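Local coordinates for protein BugD (Bordetella pertussis Tohama I, PDB 2F5X) that binds aspartic acid in the periplasm as a solute receptor of the Bug family and probably hands it on for uptake, at residues S37-M42 with G262-F268; Y96-T100 with V293-P298; F102-V108 with H239-K245; P112-R118 with D187-T193; K206-V210 with L222-D226. All coordinates share one frame; numbering follows the deposited sequence.

Interaction 1. Residues S37-M42 with G262-F268; sequences SLAESM and GLADPKF
Phe-268 lays its side chain along helix 30-46, touching three of its residues. CB meets OG of Ser-41 at 3.7 Å, CD1 lies 3.7 Å from Ser-37 CB and 3.6 Å from the backbone N of Leu-38, and CE1 comes within 3.8 Å of Leu-38 CB. With CG anti to the backbone N (chi1 176°), the ring is carried across to that helix, and Leu-38 CD1 sits over one face, offset toward the rim. The same methyl packs on Leu-263 CD2. Segment 262-268 holds the end of helix 249-263 and the start of helix 266-274, joined through Ala-264 and Asp-265, the latter the N-cap: its OD2 accepts from Phe-268 N at 3.0 Å. A water links Asp-265 OD1 to Ser-41 O. Ser-41 OG lies 2.9 Å from Gly-262 O and 3.2 Å from Leu-38 O, with one proton for both acceptors. On the exposed side, the extended Lys-267 crosses Glu-40 at about a right angle, NZ bonding OE2 at 2.6 Å in a salt bridge.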
# COMPACT_ATOMS: atom_id res chain seq x y z
N SER A 37 -5.47 -12.51 4.95
CA SER A 37 -5.90 -12.57 6.34
C SER A 37 -7.33 -12.08 6.50
O SER A 37 -8.13 -12.69 7.22
CB SER A 37 -4.95 -11.78 7.24
OG SER A 37 -3.68 -12.42 7.28
N LEU A 38 -7.66 -10.99 5.81
CA LEU A 38 -9.02 -10.44 5.84
C LEU A 38 -10.04 -11.37 5.19
O LEU A 38 -11.18 -11.52 5.69
CB LEU A 38 -9.05 -9.06 5.16
CG LEU A 38 -10.40 -8.33 5.20
CD1 LEU A 38 -10.89 -8.12 6.63
CD2 LEU A 38 -10.28 -7.02 4.47
N ALA A 39 -9.65 -12.00 4.09
CA ALA A 39 -10.52 -12.98 3.43
C ALA A 39 -10.96 -14.06 4.41
O ALA A 39 -12.14 -14.45 4.44
CB ALA A 39 -9.79 -13.59 2.22
N GLU A 40 -10.03 -14.51 5.24
CA GLU A 40 -10.33 -15.53 6.24
C GLU A 40 -11.26 -15.01 7.34
O GLU A 40 -12.20 -15.71 7.75
CB GLU A 40 -9.03 -16.06 6.85
CG GLU A 40 -9.23 -17.11 7.93
CD GLU A 40 -7.93 -17.75 8.38
OE1 GLU A 40 -6.90 -17.59 7.70
OE2 GLU A 40 -7.95 -18.41 9.44
N SER A 41 -10.99 -13.80 7.82
CA SER A 41 -11.76 -13.25 8.95
C SER A 41 -13.17 -12.84 8.58
O SER A 41 -14.05 -12.80 9.45
CB SER A 41 -11.01 -12.09 9.64
OG SER A 41 -10.90 -10.95 8.80
N MSE A 42 -13.40 -12.53 7.31
CA MSE A 42 -14.74 -12.12 6.85
C MSE A 42 -15.69 -13.29 6.67
O MSE A 42 -16.91 -13.12 6.69
CB MSE A 42 -14.64 -11.37 5.52
CG MSE A 42 -14.18 -9.94 5.64
SE MSE A 42 -13.94 -9.12 3.88
CE MSE A 42 -15.77 -8.73 3.48
N GLY A 262 -14.84 -8.74 10.01
CA GLY A 262 -13.49 -9.14 9.66
C GLY A 262 -12.41 -8.33 10.37
O GLY A 262 -11.39 -8.87 10.79
N LEU A 263 -12.64 -7.03 10.51
CA LEU A 263 -11.67 -6.17 11.19
C LEU A 263 -11.69 -6.38 12.69
O LEU A 263 -10.66 -6.24 13.33
CB LEU A 263 -11.90 -4.69 10.88
CG LEU A 263 -11.82 -4.21 9.43
CD1 LEU A 263 -11.85 -2.69 9.41
CD2 LEU A 263 -10.56 -4.74 8.71
N ALA A 264 -12.86 -6.72 13.23
CA ALA A 264 -13.03 -6.91 14.67
C ALA A 264 -12.54 -8.28 15.14
O ALA A 264 -12.57 -8.56 16.33
CB ALA A 264 -14.51 -6.71 15.06
N ASP A 265 -12.09 -9.11 14.20
CA ASP A 265 -11.66 -10.47 14.50
C ASP A 265 -10.26 -10.52 15.13
O ASP A 265 -9.33 -9.90 14.61
CB ASP A 265 -11.67 -11.28 13.20
CG ASP A 265 -11.13 -12.66 13.37
OD1 ASP A 265 -11.89 -13.54 13.84
OD2 ASP A 265 -9.96 -12.96 13.07
N PRO A 266 -10.10 -11.26 16.22
CA PRO A 266 -8.81 -11.34 16.92
C PRO A 266 -7.65 -11.90 16.11
O PRO A 266 -6.53 -11.39 16.24
CB PRO A 266 -9.09 -12.28 18.11
CG PRO A 266 -10.55 -12.34 18.24
CD PRO A 266 -11.15 -12.05 16.91
N LYS A 267 -7.88 -12.95 15.33
CA LYS A 267 -6.81 -13.54 14.52
C LYS A 267 -6.29 -12.54 13.50
O LYS A 267 -5.07 -12.35 13.34
CB LYS A 267 -7.28 -14.82 13.82
CG LYS A 267 -6.15 -15.55 13.08
CD LYS A 267 -6.65 -16.81 12.37
CE LYS A 267 -5.53 -17.44 11.54
NZ LYS A 267 -5.90 -18.78 11.02
N PHE A 268 -7.21 -11.89 12.80
CA PHE A 268 -6.83 -10.85 11.85
C PHE A 268 -6.03 -9.75 12.54
O PHE A 268 -4.96 -9.37 12.08
CB PHE A 268 -8.07 -10.28 11.15
CG PHE A 268 -7.77 -9.14 10.22
CD1 PHE A 268 -7.15 -9.38 8.99
CD2 PHE A 268 -8.06 -7.83 10.58
CE1 PHE A 268 -6.84 -8.33 8.12
CE2 PHE A 268 -7.76 -6.78 9.73
CZ PHE A 268 -7.14 -7.03 8.49
O HOH W 1 -13.65 -14.34 11.81

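Interaction 2. Residues Y96-T100 with V293-P298; sequences YEPYT and VKQQVP
The ring of Tyr-99 bears on helix 286-306 through its CD1-CE1 side and its hydroxyl, while one face is covered from within its own loop by Pro-98, whose CG stands 4.1 Å above the ring plane over the centre. Tyr-99 CG lies opposite the carbonyl carbon (chi1 -48°), which carries the ring to the helix. Val-293 CG1 approaches the ring obliquely, 3.9 Å from Tyr-99 CD1, and the backbone of Lys-294 lies beside CE1. At the far end, OH comes within 3.2 Å of Val-297 CB, the two side chains arriving from opposite directions. A water 2.9 Å from Tyr-99 OH also donates to Lys-294 O, tying the phenol to the helix backbone through solvent. Pro-98 turns its own CB toward the same two valines, 4.2 Å from Val-293 CG1. Glu-97 shapes the loop behind these residues, its OE2 accepting from Tyr-99 N at 2.9 Å, nearly along the C-O axis. Phe-84 of helix 83-86 touches both Pro-98 and Val-293, closing the inner side of the contact, whereas Tyr-99 is on the solvent-exposed side. The arrangement is loop-on-helix packing: the connection from helix 83-86 into strand 102-117 is laid against the long C-terminal helix by a proline-tyrosine pair seated on valines one helical turn apart.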
# COMPACT_ATOMS: atom_id res chain seq x y z
N TYR A 96 -10.04 4.67 -14.12
CA TYR A 96 -11.19 4.78 -13.23
C TYR A 96 -11.30 6.21 -12.74
O TYR A 96 -10.38 7.01 -12.89
CB TYR A 96 -11.07 3.82 -12.03
CG TYR A 96 -9.88 4.11 -11.15
CD1 TYR A 96 -10.03 4.79 -9.94
CD2 TYR A 96 -8.59 3.73 -11.53
CE1 TYR A 96 -8.94 5.09 -9.14
CE2 TYR A 96 -7.49 4.01 -10.73
CZ TYR A 96 -7.67 4.70 -9.53
OH TYR A 96 -6.59 4.98 -8.73
N GLU A 97 -12.46 6.51 -12.16
CA GLU A 97 -12.77 7.81 -11.60
C GLU A 97 -12.81 7.58 -10.08
O GLU A 97 -13.65 6.82 -9.60
CB GLU A 97 -14.13 8.28 -12.15
CG GLU A 97 -14.24 9.78 -12.40
CD GLU A 97 -14.67 10.56 -11.16
OE1 GLU A 97 -15.28 11.63 -11.33
OE2 GLU A 97 -14.40 10.10 -10.03
N PRO A 98 -11.90 8.19 -9.31
CA PRO A 98 -11.75 7.81 -7.89
C PRO A 98 -12.99 8.09 -7.04
O PRO A 98 -13.22 7.39 -6.04
CB PRO A 98 -10.55 8.65 -7.44
CG PRO A 98 -10.56 9.83 -8.36
CD PRO A 98 -10.96 9.27 -9.70
N TYR A 99 -13.78 9.08 -7.42
CA TYR A 99 -14.96 9.44 -6.63
C TYR A 99 -16.24 8.75 -7.07
O TYR A 99 -17.21 8.72 -6.31
CB TYR A 99 -15.18 10.96 -6.67
CG TYR A 99 -13.93 11.77 -6.40
CD1 TYR A 99 -13.24 11.67 -5.19
CD2 TYR A 99 -13.44 12.65 -7.37
CE1 TYR A 99 -12.09 12.44 -4.95
CE2 TYR A 99 -12.30 13.42 -7.14
CZ TYR A 99 -11.64 13.31 -5.93
OH TYR A 99 -10.52 14.08 -5.71
N THR A 100 -16.27 8.22 -8.29
CA THR A 100 -17.53 7.69 -8.84
C THR A 100 -17.50 6.27 -9.39
O THR A 100 -18.56 5.67 -9.58
CB THR A 100 -18.12 8.61 -9.93
OG1 THR A 100 -17.20 8.70 -11.03
CG2 THR A 100 -18.31 10.03 -9.42
N VAL A 293 -10.80 9.28 0.56
CA VAL A 293 -10.46 9.52 -0.85
C VAL A 293 -10.58 11.00 -1.22
O VAL A 293 -9.70 11.56 -1.89
CB VAL A 293 -11.32 8.64 -1.81
CG1 VAL A 293 -11.07 9.01 -3.29
CG2 VAL A 293 -11.02 7.15 -1.58
N LYS A 294 -11.65 11.64 -0.75
CA LYS A 294 -11.91 13.06 -1.01
C LYS A 294 -10.77 13.95 -0.51
O LYS A 294 -10.38 14.90 -1.19
CB LYS A 294 -13.24 13.49 -0.37
CG LYS A 294 -13.60 14.96 -0.55
CD LYS A 294 -14.86 15.35 0.21
CE LYS A 294 -15.04 16.87 0.27
NZ LYS A 294 -16.06 17.26 1.30
N GLN A 295 -10.23 13.62 0.66
CA GLN A 295 -9.13 14.39 1.25
C GLN A 295 -7.80 14.05 0.57
O GLN A 295 -6.98 14.94 0.32
CB GLN A 295 -9.03 14.13 2.76
CG GLN A 295 -8.04 15.04 3.50
CD GLN A 295 -6.59 14.59 3.35
OE1 GLN A 295 -6.31 13.40 3.17
NE2 GLN A 295 -5.67 15.55 3.40
N GLN A 296 -7.61 12.78 0.25
CA GLN A 296 -6.30 12.29 -0.18
C GLN A 296 -5.90 12.65 -1.61
O GLN A 296 -4.73 12.96 -1.87
CB GLN A 296 -6.19 10.79 0.04
CG GLN A 296 -6.02 10.41 1.52
CD GLN A 296 -4.58 10.49 1.96
OE1 GLN A 296 -3.81 9.57 1.71
NE2 GLN A 296 -4.21 11.57 2.64
N VAL A 297 -6.86 12.58 -2.53
CA VAL A 297 -6.54 12.88 -3.93
C VAL A 297 -5.92 14.29 -4.08
O VAL A 297 -4.82 14.40 -4.62
CB VAL A 297 -7.74 12.63 -4.91
CG1 VAL A 297 -7.37 13.05 -6.33
CG2 VAL A 297 -8.14 11.14 -4.90
N PRO A 298 -6.56 15.34 -3.58
CA PRO A 298 -5.95 16.68 -3.67
C PRO A 298 -4.65 16.80 -2.88
O PRO A 298 -3.74 17.53 -3.31
CB PRO A 298 -7.03 17.62 -3.09
CG PRO A 298 -8.29 16.82 -3.08
CD PRO A 298 -7.89 15.39 -2.93
O HOH W 2 -11.53 15.74 -3.52

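Interaction 3. Residues F102-V108 with H239-K245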
# COMPACT_ATOMS: atom_id res chain seq x y z
N PHE A 102 -16.84 3.52 -8.11
CA PHE A 102 -17.11 2.48 -7.11
C PHE A 102 -18.17 2.88 -6.11
O PHE A 102 -18.45 4.07 -5.91
CB PHE A 102 -15.82 2.18 -6.33
CG PHE A 102 -14.69 1.70 -7.19
CD1 PHE A 102 -14.54 0.35 -7.49
CD2 PHE A 102 -13.76 2.61 -7.69
CE1 PHE A 102 -13.48 -0.09 -8.30
CE2 PHE A 102 -12.71 2.18 -8.49
CZ PHE A 102 -12.57 0.82 -8.80
N GLU A 103 -18.76 1.87 -5.48
CA GLU A 103 -19.45 2.05 -4.21
C GLU A 103 -18.44 1.69 -3.12
O GLU A 103 -18.03 0.53 -3.00
CB GLU A 103 -20.68 1.13 -4.11
CG GLU A 103 -21.66 1.18 -5.29
CD GLU A 103 -22.24 2.57 -5.55
OE1 GLU A 103 -22.20 3.42 -4.64
OE2 GLU A 103 -22.76 2.80 -6.68
N PRO A 104 -18.02 2.67 -2.32
CA PRO A 104 -17.06 2.39 -1.24
C PRO A 104 -17.70 1.51 -0.16
O PRO A 104 -18.90 1.67 0.13
CB PRO A 104 -16.71 3.78 -0.68
CG PRO A 104 -17.83 4.68 -1.11
CD PRO A 104 -18.42 4.09 -2.37
N ILE A 105 -16.93 0.56 0.37
CA ILE A 105 -17.39 -0.29 1.47
C ILE A 105 -16.85 0.22 2.80
O ILE A 105 -17.61 0.45 3.74
CB ILE A 105 -17.01 -1.78 1.24
CG1 ILE A 105 -17.50 -2.30 -0.12
CG2 ILE A 105 -17.55 -2.67 2.39
CD1 ILE A 105 -19.00 -2.03 -0.42
N GLY A 106 -15.53 0.39 2.90
CA GLY A 106 -14.95 0.93 4.11
C GLY A 106 -13.44 0.91 4.13
O GLY A 106 -12.80 0.29 3.27
N LEU A 107 -12.88 1.59 5.12
CA LEU A 107 -11.44 1.51 5.39
C LEU A 107 -11.11 0.18 6.08
O LEU A 107 -11.99 -0.50 6.61
CB LEU A 107 -10.97 2.71 6.22
CG LEU A 107 -10.91 4.00 5.38
CD1 LEU A 107 -10.99 5.26 6.25
CD2 LEU A 107 -9.64 4.03 4.51
N VAL A 108 -9.83 -0.19 6.03
CA VAL A 108 -9.39 -1.53 6.43
C VAL A 108 -8.23 -1.44 7.42
O VAL A 108 -8.39 -1.72 8.62
CB VAL A 108 -9.00 -2.36 5.16
CG1 VAL A 108 -8.51 -3.75 5.54
CG2 VAL A 108 -10.20 -2.46 4.19
N HIS A 239 -5.68 1.38 3.52
CA HIS A 239 -6.27 0.44 2.58
C HIS A 239 -7.79 0.57 2.67
O HIS A 239 -8.34 0.78 3.77
CB HIS A 239 -5.90 -1.00 2.94
CG HIS A 239 -4.50 -1.41 2.56
ND1 HIS A 239 -3.37 -0.75 3.01
CD2 HIS A 239 -4.06 -2.44 1.81
CE1 HIS A 239 -2.30 -1.35 2.53
NE2 HIS A 239 -2.68 -2.37 1.80
N GLY A 240 -8.46 0.44 1.53
CA GLY A 240 -9.91 0.47 1.46
C GLY A 240 -10.47 -0.73 0.71
O GLY A 240 -9.74 -1.44 0.02
N MSE A 241 -11.77 -0.94 0.84
CA MSE A 241 -12.47 -1.98 0.10
C MSE A 241 -13.61 -1.31 -0.66
O MSE A 241 -14.33 -0.50 -0.09
CB MSE A 241 -13.01 -3.05 1.06
CG MSE A 241 -13.81 -4.13 0.36
SE MSE A 241 -14.39 -5.45 1.64
CE MSE A 241 -12.76 -6.20 2.00
N TRP A 242 -13.74 -1.64 -1.94
CA TRP A 242 -14.75 -1.05 -2.82
C TRP A 242 -15.47 -2.12 -3.63
O TRP A 242 -14.90 -3.18 -3.92
CB TRP A 242 -14.09 -0.13 -3.84
CG TRP A 242 -13.44 1.16 -3.36
CD1 TRP A 242 -14.00 2.41 -3.39
CD2 TRP A 242 -12.10 1.34 -2.91
NE1 TRP A 242 -13.10 3.35 -2.96
CE2 TRP A 242 -11.91 2.73 -2.67
CE3 TRP A 242 -11.02 0.47 -2.68
CZ2 TRP A 242 -10.71 3.26 -2.20
CZ3 TRP A 242 -9.81 1.01 -2.23
CH2 TRP A 242 -9.67 2.39 -1.98
N ALA A 243 -16.71 -1.82 -4.03
CA ALA A 243 -17.44 -2.61 -5.02
C ALA A 243 -17.65 -1.73 -6.26
O ALA A 243 -17.55 -0.51 -6.16
CB ALA A 243 -18.80 -3.06 -4.44
N PRO A 244 -17.96 -2.30 -7.43
CA PRO A 244 -18.20 -1.47 -8.62
C PRO A 244 -19.42 -0.57 -8.44
O PRO A 244 -20.36 -0.95 -7.73
CB PRO A 244 -18.48 -2.49 -9.73
CG PRO A 244 -17.85 -3.76 -9.23
CD PRO A 244 -18.07 -3.74 -7.74
N LYS A 245 -19.41 0.60 -9.08
CA LYS A 245 -20.59 1.47 -9.12
C LYS A 245 -21.83 0.68 -9.51
O LYS A 245 -21.81 -0.12 -10.45
CB LYS A 245 -20.40 2.62 -10.12
CG LYS A 245 -21.60 3.57 -10.19
CD LYS A 245 -21.38 4.65 -11.23
CE LYS A 245 -22.69 5.38 -11.55
NZ LYS A 245 -23.29 6.06 -10.36
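Ile-105 and Gly-106 both direct their backbone N-H groups at one acceptor, Met-241 O, the first at 2.8 Å and the second weakly at 3.3 Å. This is a classic beta bulge in the antiparallel pairing of strands 102-117 and 236-244. On one side of it Glu-103 and Ala-243 exchange a pair of bonds; on the other Met-241 N donates to Gly-106 O at 2.9 Å. Trp-242 keeps CG beside its backbone N (chi1 -68°), which lays the indole by Phe-102: Phe-102 CB touches Trp-242 CD1 at 3.5 Å, the rings meeting obliquely with planes 52° apart. Further out, Phe-84 stacks on Trp-242, helix 249-263 covers Ile-105, and Leu-289 of helix 286-306 covers Pro-104. Glu-103 OE2 accepts from Gly-246 N. The side chain of His-239 lies about 5 Å from the bound aspartic acid; its NE2 is hydrogen-bonded to Thr-31 OG1 and its ND1 to Ile-237 O. Held at both ring nitrogens, this imidazole is probably fixed in rotation beside the pocket that Thr-31 lines.

Interaction 4. Residues P112-R118 with D187-T193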
# COMPACT_ATOMS: atom_id res chain seq x y z
N PRO A 112 2.44 1.51 7.99
CA PRO A 112 3.61 2.38 7.87
C PRO A 112 4.64 1.77 6.92
O PRO A 112 4.55 0.59 6.57
CB PRO A 112 4.15 2.45 9.30
CG PRO A 112 3.77 1.11 9.91
CD PRO A 112 2.48 0.70 9.23
N MSE A 113 5.60 2.58 6.50
CA MSE A 113 6.65 2.10 5.61
C MSE A 113 8.05 2.17 6.23
O MSE A 113 8.29 2.93 7.19
CB MSE A 113 6.57 2.84 4.27
CG MSE A 113 5.18 2.70 3.62
SE MSE A 113 5.10 3.61 1.95
CE MSE A 113 6.10 2.25 0.90
N THR A 114 8.94 1.34 5.70
CA THR A 114 10.34 1.30 6.11
C THR A 114 11.24 1.53 4.90
O THR A 114 11.01 0.95 3.84
CB THR A 114 10.70 -0.10 6.68
OG1 THR A 114 10.29 -1.12 5.75
CG2 THR A 114 9.91 -0.38 7.96
N ILE A 115 12.26 2.37 5.09
CA ILE A 115 13.32 2.55 4.09
C ILE A 115 14.34 1.45 4.34
O ILE A 115 14.93 1.39 5.41
CB ILE A 115 13.99 3.94 4.23
CG1 ILE A 115 12.96 5.08 4.13
CG2 ILE A 115 15.16 4.10 3.21
CD1 ILE A 115 12.59 5.46 2.77
N ILE A 116 14.53 0.58 3.35
CA ILE A 116 15.42 -0.56 3.48
C ILE A 116 16.38 -0.65 2.29
O ILE A 116 16.17 -0.02 1.25
CB ILE A 116 14.63 -1.91 3.61
CG1 ILE A 116 13.77 -2.18 2.36
CG2 ILE A 116 13.81 -1.96 4.91
CD1 ILE A 116 13.18 -3.60 2.33
N ALA A 117 17.43 -1.45 2.45
CA ALA A 117 18.36 -1.70 1.36
C ALA A 117 18.84 -3.14 1.39
O ALA A 117 18.62 -3.86 2.38
CB ALA A 117 19.55 -0.74 1.44
N ARG A 118 19.50 -3.56 0.31
CA ARG A 118 20.09 -4.90 0.26
C ARG A 118 21.01 -5.10 1.47
O ARG A 118 21.57 -4.14 2.01
CB ARG A 118 20.84 -5.12 -1.07
CG ARG A 118 21.85 -4.03 -1.45
CD ARG A 118 22.59 -4.37 -2.75
NE ARG A 118 23.40 -3.28 -3.27
CZ ARG A 118 24.67 -3.06 -2.96
NH1 ARG A 118 25.29 -3.84 -2.07
NH2 ARG A 118 25.33 -2.04 -3.52
N ASP A 187 19.03 -2.00 -5.19
CA ASP A 187 19.74 -1.54 -3.99
C ASP A 187 18.88 -1.07 -2.84
O ASP A 187 19.13 -1.43 -1.69
CB ASP A 187 20.73 -0.42 -4.33
CG ASP A 187 21.75 -0.83 -5.36
OD1 ASP A 187 22.16 -2.00 -5.40
OD2 ASP A 187 22.21 -0.02 -6.17
N LEU A 188 17.86 -0.27 -3.15
CA LEU A 188 17.17 0.54 -2.15
C LEU A 188 15.67 0.48 -2.41
O LEU A 188 15.25 0.44 -3.56
CB LEU A 188 17.67 1.98 -2.31
CG LEU A 188 17.16 3.09 -1.40
CD1 LEU A 188 17.66 2.86 0.04
CD2 LEU A 188 17.64 4.43 -1.95
N MSE A 189 14.86 0.47 -1.34
CA MSE A 189 13.40 0.46 -1.51
C MSE A 189 12.70 1.03 -0.29
O MSE A 189 13.17 0.87 0.83
CB MSE A 189 12.93 -0.99 -1.70
CG MSE A 189 11.45 -1.16 -1.90
SE MSE A 189 11.05 -2.92 -2.62
CE MSE A 189 11.28 -4.09 -1.06
N CYS A 190 11.57 1.68 -0.51
CA CYS A 190 10.64 1.98 0.58
C CYS A 190 9.46 1.06 0.43
O CYS A 190 8.87 0.98 -0.64
CB CYS A 190 10.15 3.42 0.48
SG CYS A 190 9.24 4.04 1.93
N ASP A 191 9.11 0.35 1.50
CA ASP A 191 8.09 -0.71 1.40
C ASP A 191 7.34 -0.82 2.73
O ASP A 191 7.82 -0.33 3.77
CB ASP A 191 8.79 -2.01 0.95
CG ASP A 191 7.84 -3.18 0.67
OD1 ASP A 191 6.60 -3.02 0.48
OD2 ASP A 191 8.30 -4.33 0.59
N GLN A 192 6.15 -1.40 2.70
CA GLN A 192 5.28 -1.47 3.88
C GLN A 192 5.73 -2.54 4.86
O GLN A 192 6.27 -3.56 4.44
CB GLN A 192 3.85 -1.75 3.45
CG GLN A 192 3.24 -0.62 2.63
CD GLN A 192 2.09 -1.13 1.80
OE1 GLN A 192 2.21 -1.31 0.59
NE2 GLN A 192 0.98 -1.39 2.46
N THR A 193 5.50 -2.30 6.16
CA THR A 193 5.89 -3.26 7.20
C THR A 193 5.20 -4.63 7.07
O THR A 193 5.72 -5.62 7.56
CB THR A 193 5.67 -2.68 8.62
OG1 THR A 193 4.30 -2.29 8.79
CG2 THR A 193 6.48 -1.40 8.81
O HOH W 3 24.88 0.23 -5.24
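Thr-114 and Asp-191 form one hydrogen-bonded pair of the antiparallel strands 112-117 and 188-192, Thr-114 N reaching Asp-191 O at 2.8 Å; Ile-116 and Met-189 form the next, Ile-116 N to Met-189 O at 2.9 Å. Thr-193 N closes one end on Pro-112 O, and Arg-118 N the other on Asp-187 O. There the Arg-118 chain, extended from CG to NE (chi2 177°), runs alongside Asp-187: NE donates to OD1 at 2.8 Å in the guanidinium plane, but meets the carboxylate from above, 45° out of its plane. A water bridges Arg-118 NH2 and Asp-187 OD2, the latter bond weak. NH1 has a second carboxylate in Asp-120, and Asp-187 OD2 accepts from Ser-141 N. The buried Asp-191 is well provided for, OD1 by Gln-192 N at 2.8 Å and by Thr-174 OG1, OD2 by Asn-195 ND2. Thr-114 OG1 is hydrogen-bonded to Thr-196 OG1, and Thr-193 OG1 to Leu-275 O. Gln-192 OE1 is hydrogen-bonded to the amino group of the bound aspartic acid; Thr-174, which holds Asp-191, is also a pocket residue. Cys-190 SG, disulfide-bonded to Cys-154, rests 3.7 Å from Ile-115 CD1. Helix 150-162 backs the face of Ile-115 and Cys-190 and also touches Met-113, helices 174-182 and 193-201 cover Ile-116 on the other, and strand 206-210 continues the sheet beyond strand 102-117.

Interaction 5. Residues K206-V210 with L222-D226; sequences KAYAV and LPTMD
Val-210 is gripped at both backbone polar atoms by the loop 222-226: its N donates to Pro-223 O at 2.8 Å, and its O accepts from Met-225 N at 2.9 Å, nearly in line with the carbonyl bond. Between these two bonds Thr-224 passes close, its CG2 lying 3.9 Å from Val-210 CG2. The selenium of Met-225, a selenomethionine, packs 3.7 Å from Ala-209 CB, brought there by a chain folded at chi2 and chi3 (-68° and -80°), and Tyr-230 and Phe-233 touch the same side chain. A single bridge, Val-210 with Thr-224, is thus all the beta pairing here; the loop is pinned to the end of strand 206-210, which pairs antiparallel with strand 102-117 at the margin of the sheet, without adding a strand. In contrast to this buried, hydrogen-bonded end, the side at Ala-207, Leu-222 and Pro-223 is partly exposed and held by van der Waals contact. Leu-222 crosses Val-210 at about a right angle, CB 3.9 Å from Val-210 CG1, and its CD2 rests on Ala-207 CB at 3.7 Å. Pro-223 sets CD against Tyr-208 O at 3.3 Å, while the tyrosine side chain packs on Leu-129 of helix 126-136. Buried nearby, Ala-209 N finds no partner in the model.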
# COMPACT_ATOMS: atom_id res chain seq x y z
N LYS A 206 19.07 -4.35 5.21
CA LYS A 206 19.44 -3.17 6.01
C LYS A 206 18.19 -2.33 6.21
O LYS A 206 17.38 -2.19 5.28
CB LYS A 206 20.53 -2.34 5.32
CG LYS A 206 21.88 -3.06 5.18
CD LYS A 206 22.62 -3.08 6.50
CE LYS A 206 23.70 -2.03 6.53
NZ LYS A 206 25.04 -2.46 6.01
N ALA A 207 18.01 -1.80 7.42
CA ALA A 207 16.80 -1.03 7.71
C ALA A 207 17.19 0.30 8.34
O ALA A 207 17.99 0.32 9.28
CB ALA A 207 15.85 -1.83 8.61
N TYR A 208 16.64 1.40 7.83
CA TYR A 208 17.14 2.74 8.17
C TYR A 208 16.17 3.65 8.91
O TYR A 208 16.57 4.42 9.78
CB TYR A 208 17.64 3.44 6.91
CG TYR A 208 18.76 2.70 6.24
CD1 TYR A 208 20.08 2.82 6.69
CD2 TYR A 208 18.51 1.86 5.15
CE1 TYR A 208 21.12 2.13 6.07
CE2 TYR A 208 19.55 1.16 4.53
CZ TYR A 208 20.84 1.30 5.00
OH TYR A 208 21.86 0.61 4.37
N ALA A 209 14.89 3.58 8.55
CA ALA A 209 13.92 4.54 9.06
C ALA A 209 12.50 4.10 8.75
O ALA A 209 12.27 3.29 7.85
CB ALA A 209 14.17 5.93 8.45
N VAL A 210 11.55 4.67 9.49
CA VAL A 210 10.13 4.44 9.23
C VAL A 210 9.45 5.76 8.83
O VAL A 210 10.00 6.83 9.07
CB VAL A 210 9.41 3.83 10.46
CG1 VAL A 210 9.96 2.42 10.74
CG2 VAL A 210 9.56 4.74 11.71
N LEU A 222 14.18 1.71 14.74
CA LEU A 222 14.21 2.52 13.52
C LEU A 222 13.65 3.91 13.78
O LEU A 222 12.50 4.04 14.22
CB LEU A 222 13.44 1.84 12.39
CG LEU A 222 13.88 0.42 11.97
CD1 LEU A 222 13.01 -0.07 10.81
CD2 LEU A 222 15.36 0.35 11.61
N PRO A 223 14.44 4.95 13.50
CA PRO A 223 13.97 6.31 13.69
C PRO A 223 12.92 6.65 12.64
O PRO A 223 12.93 6.08 11.53
CB PRO A 223 15.23 7.17 13.47
CG PRO A 223 16.07 6.34 12.53
CD PRO A 223 15.83 4.90 12.97
N THR A 224 12.02 7.56 12.98
CA THR A 224 11.16 8.13 11.95
C THR A 224 11.97 9.05 11.05
O THR A 224 13.02 9.58 11.46
CB THR A 224 9.99 8.93 12.55
OG1 THR A 224 10.49 10.10 13.21
CG2 THR A 224 9.28 8.14 13.64
N MSE A 225 11.49 9.24 9.84
CA MSE A 225 12.10 10.22 8.95
C MSE A 225 11.96 11.62 9.56
O MSE A 225 12.87 12.44 9.48
CB MSE A 225 11.48 10.15 7.56
CG MSE A 225 11.86 8.89 6.79
SE MSE A 225 13.75 8.88 6.31
CE MSE A 225 13.67 10.04 4.76
N ASP A 226 10.82 11.86 10.21
CA ASP A 226 10.55 13.14 10.87
C ASP A 226 11.62 13.48 11.92
O ASP A 226 12.14 14.61 11.93
CB ASP A 226 9.14 13.13 11.48
CG ASP A 226 8.77 14.42 12.16
OD1 ASP A 226 8.61 15.46 11.47
OD2 ASP A 226 8.60 14.50 13.40

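In the fold
Strand 102-117 runs through two of the contacts: its first half pairs in interaction 3, its second half in interaction 4, with centres 27 Å apart on opposite sides of the chain's centre. They meet beside the aspartic acid, where His-239 CE1 lies 3.3 Å from Gln-192 NE2, so the ligand sits where the two pairings converge. Interaction 5 adjoins interaction 4, 9 Å between centres, through the probable bonds Lys-206 N to Ala-117 O and Ile-115 N to Ala-209 O. Interactions 1 and 2 flank interaction 3: Leu-38 CD2 packs 3.6 Å from Met-241 CE, and Val-293 CG2 4.0 Å from Trp-242 CZ2. Interactions 1 and 2 do not touch, their nearest atoms about 15 Å apart.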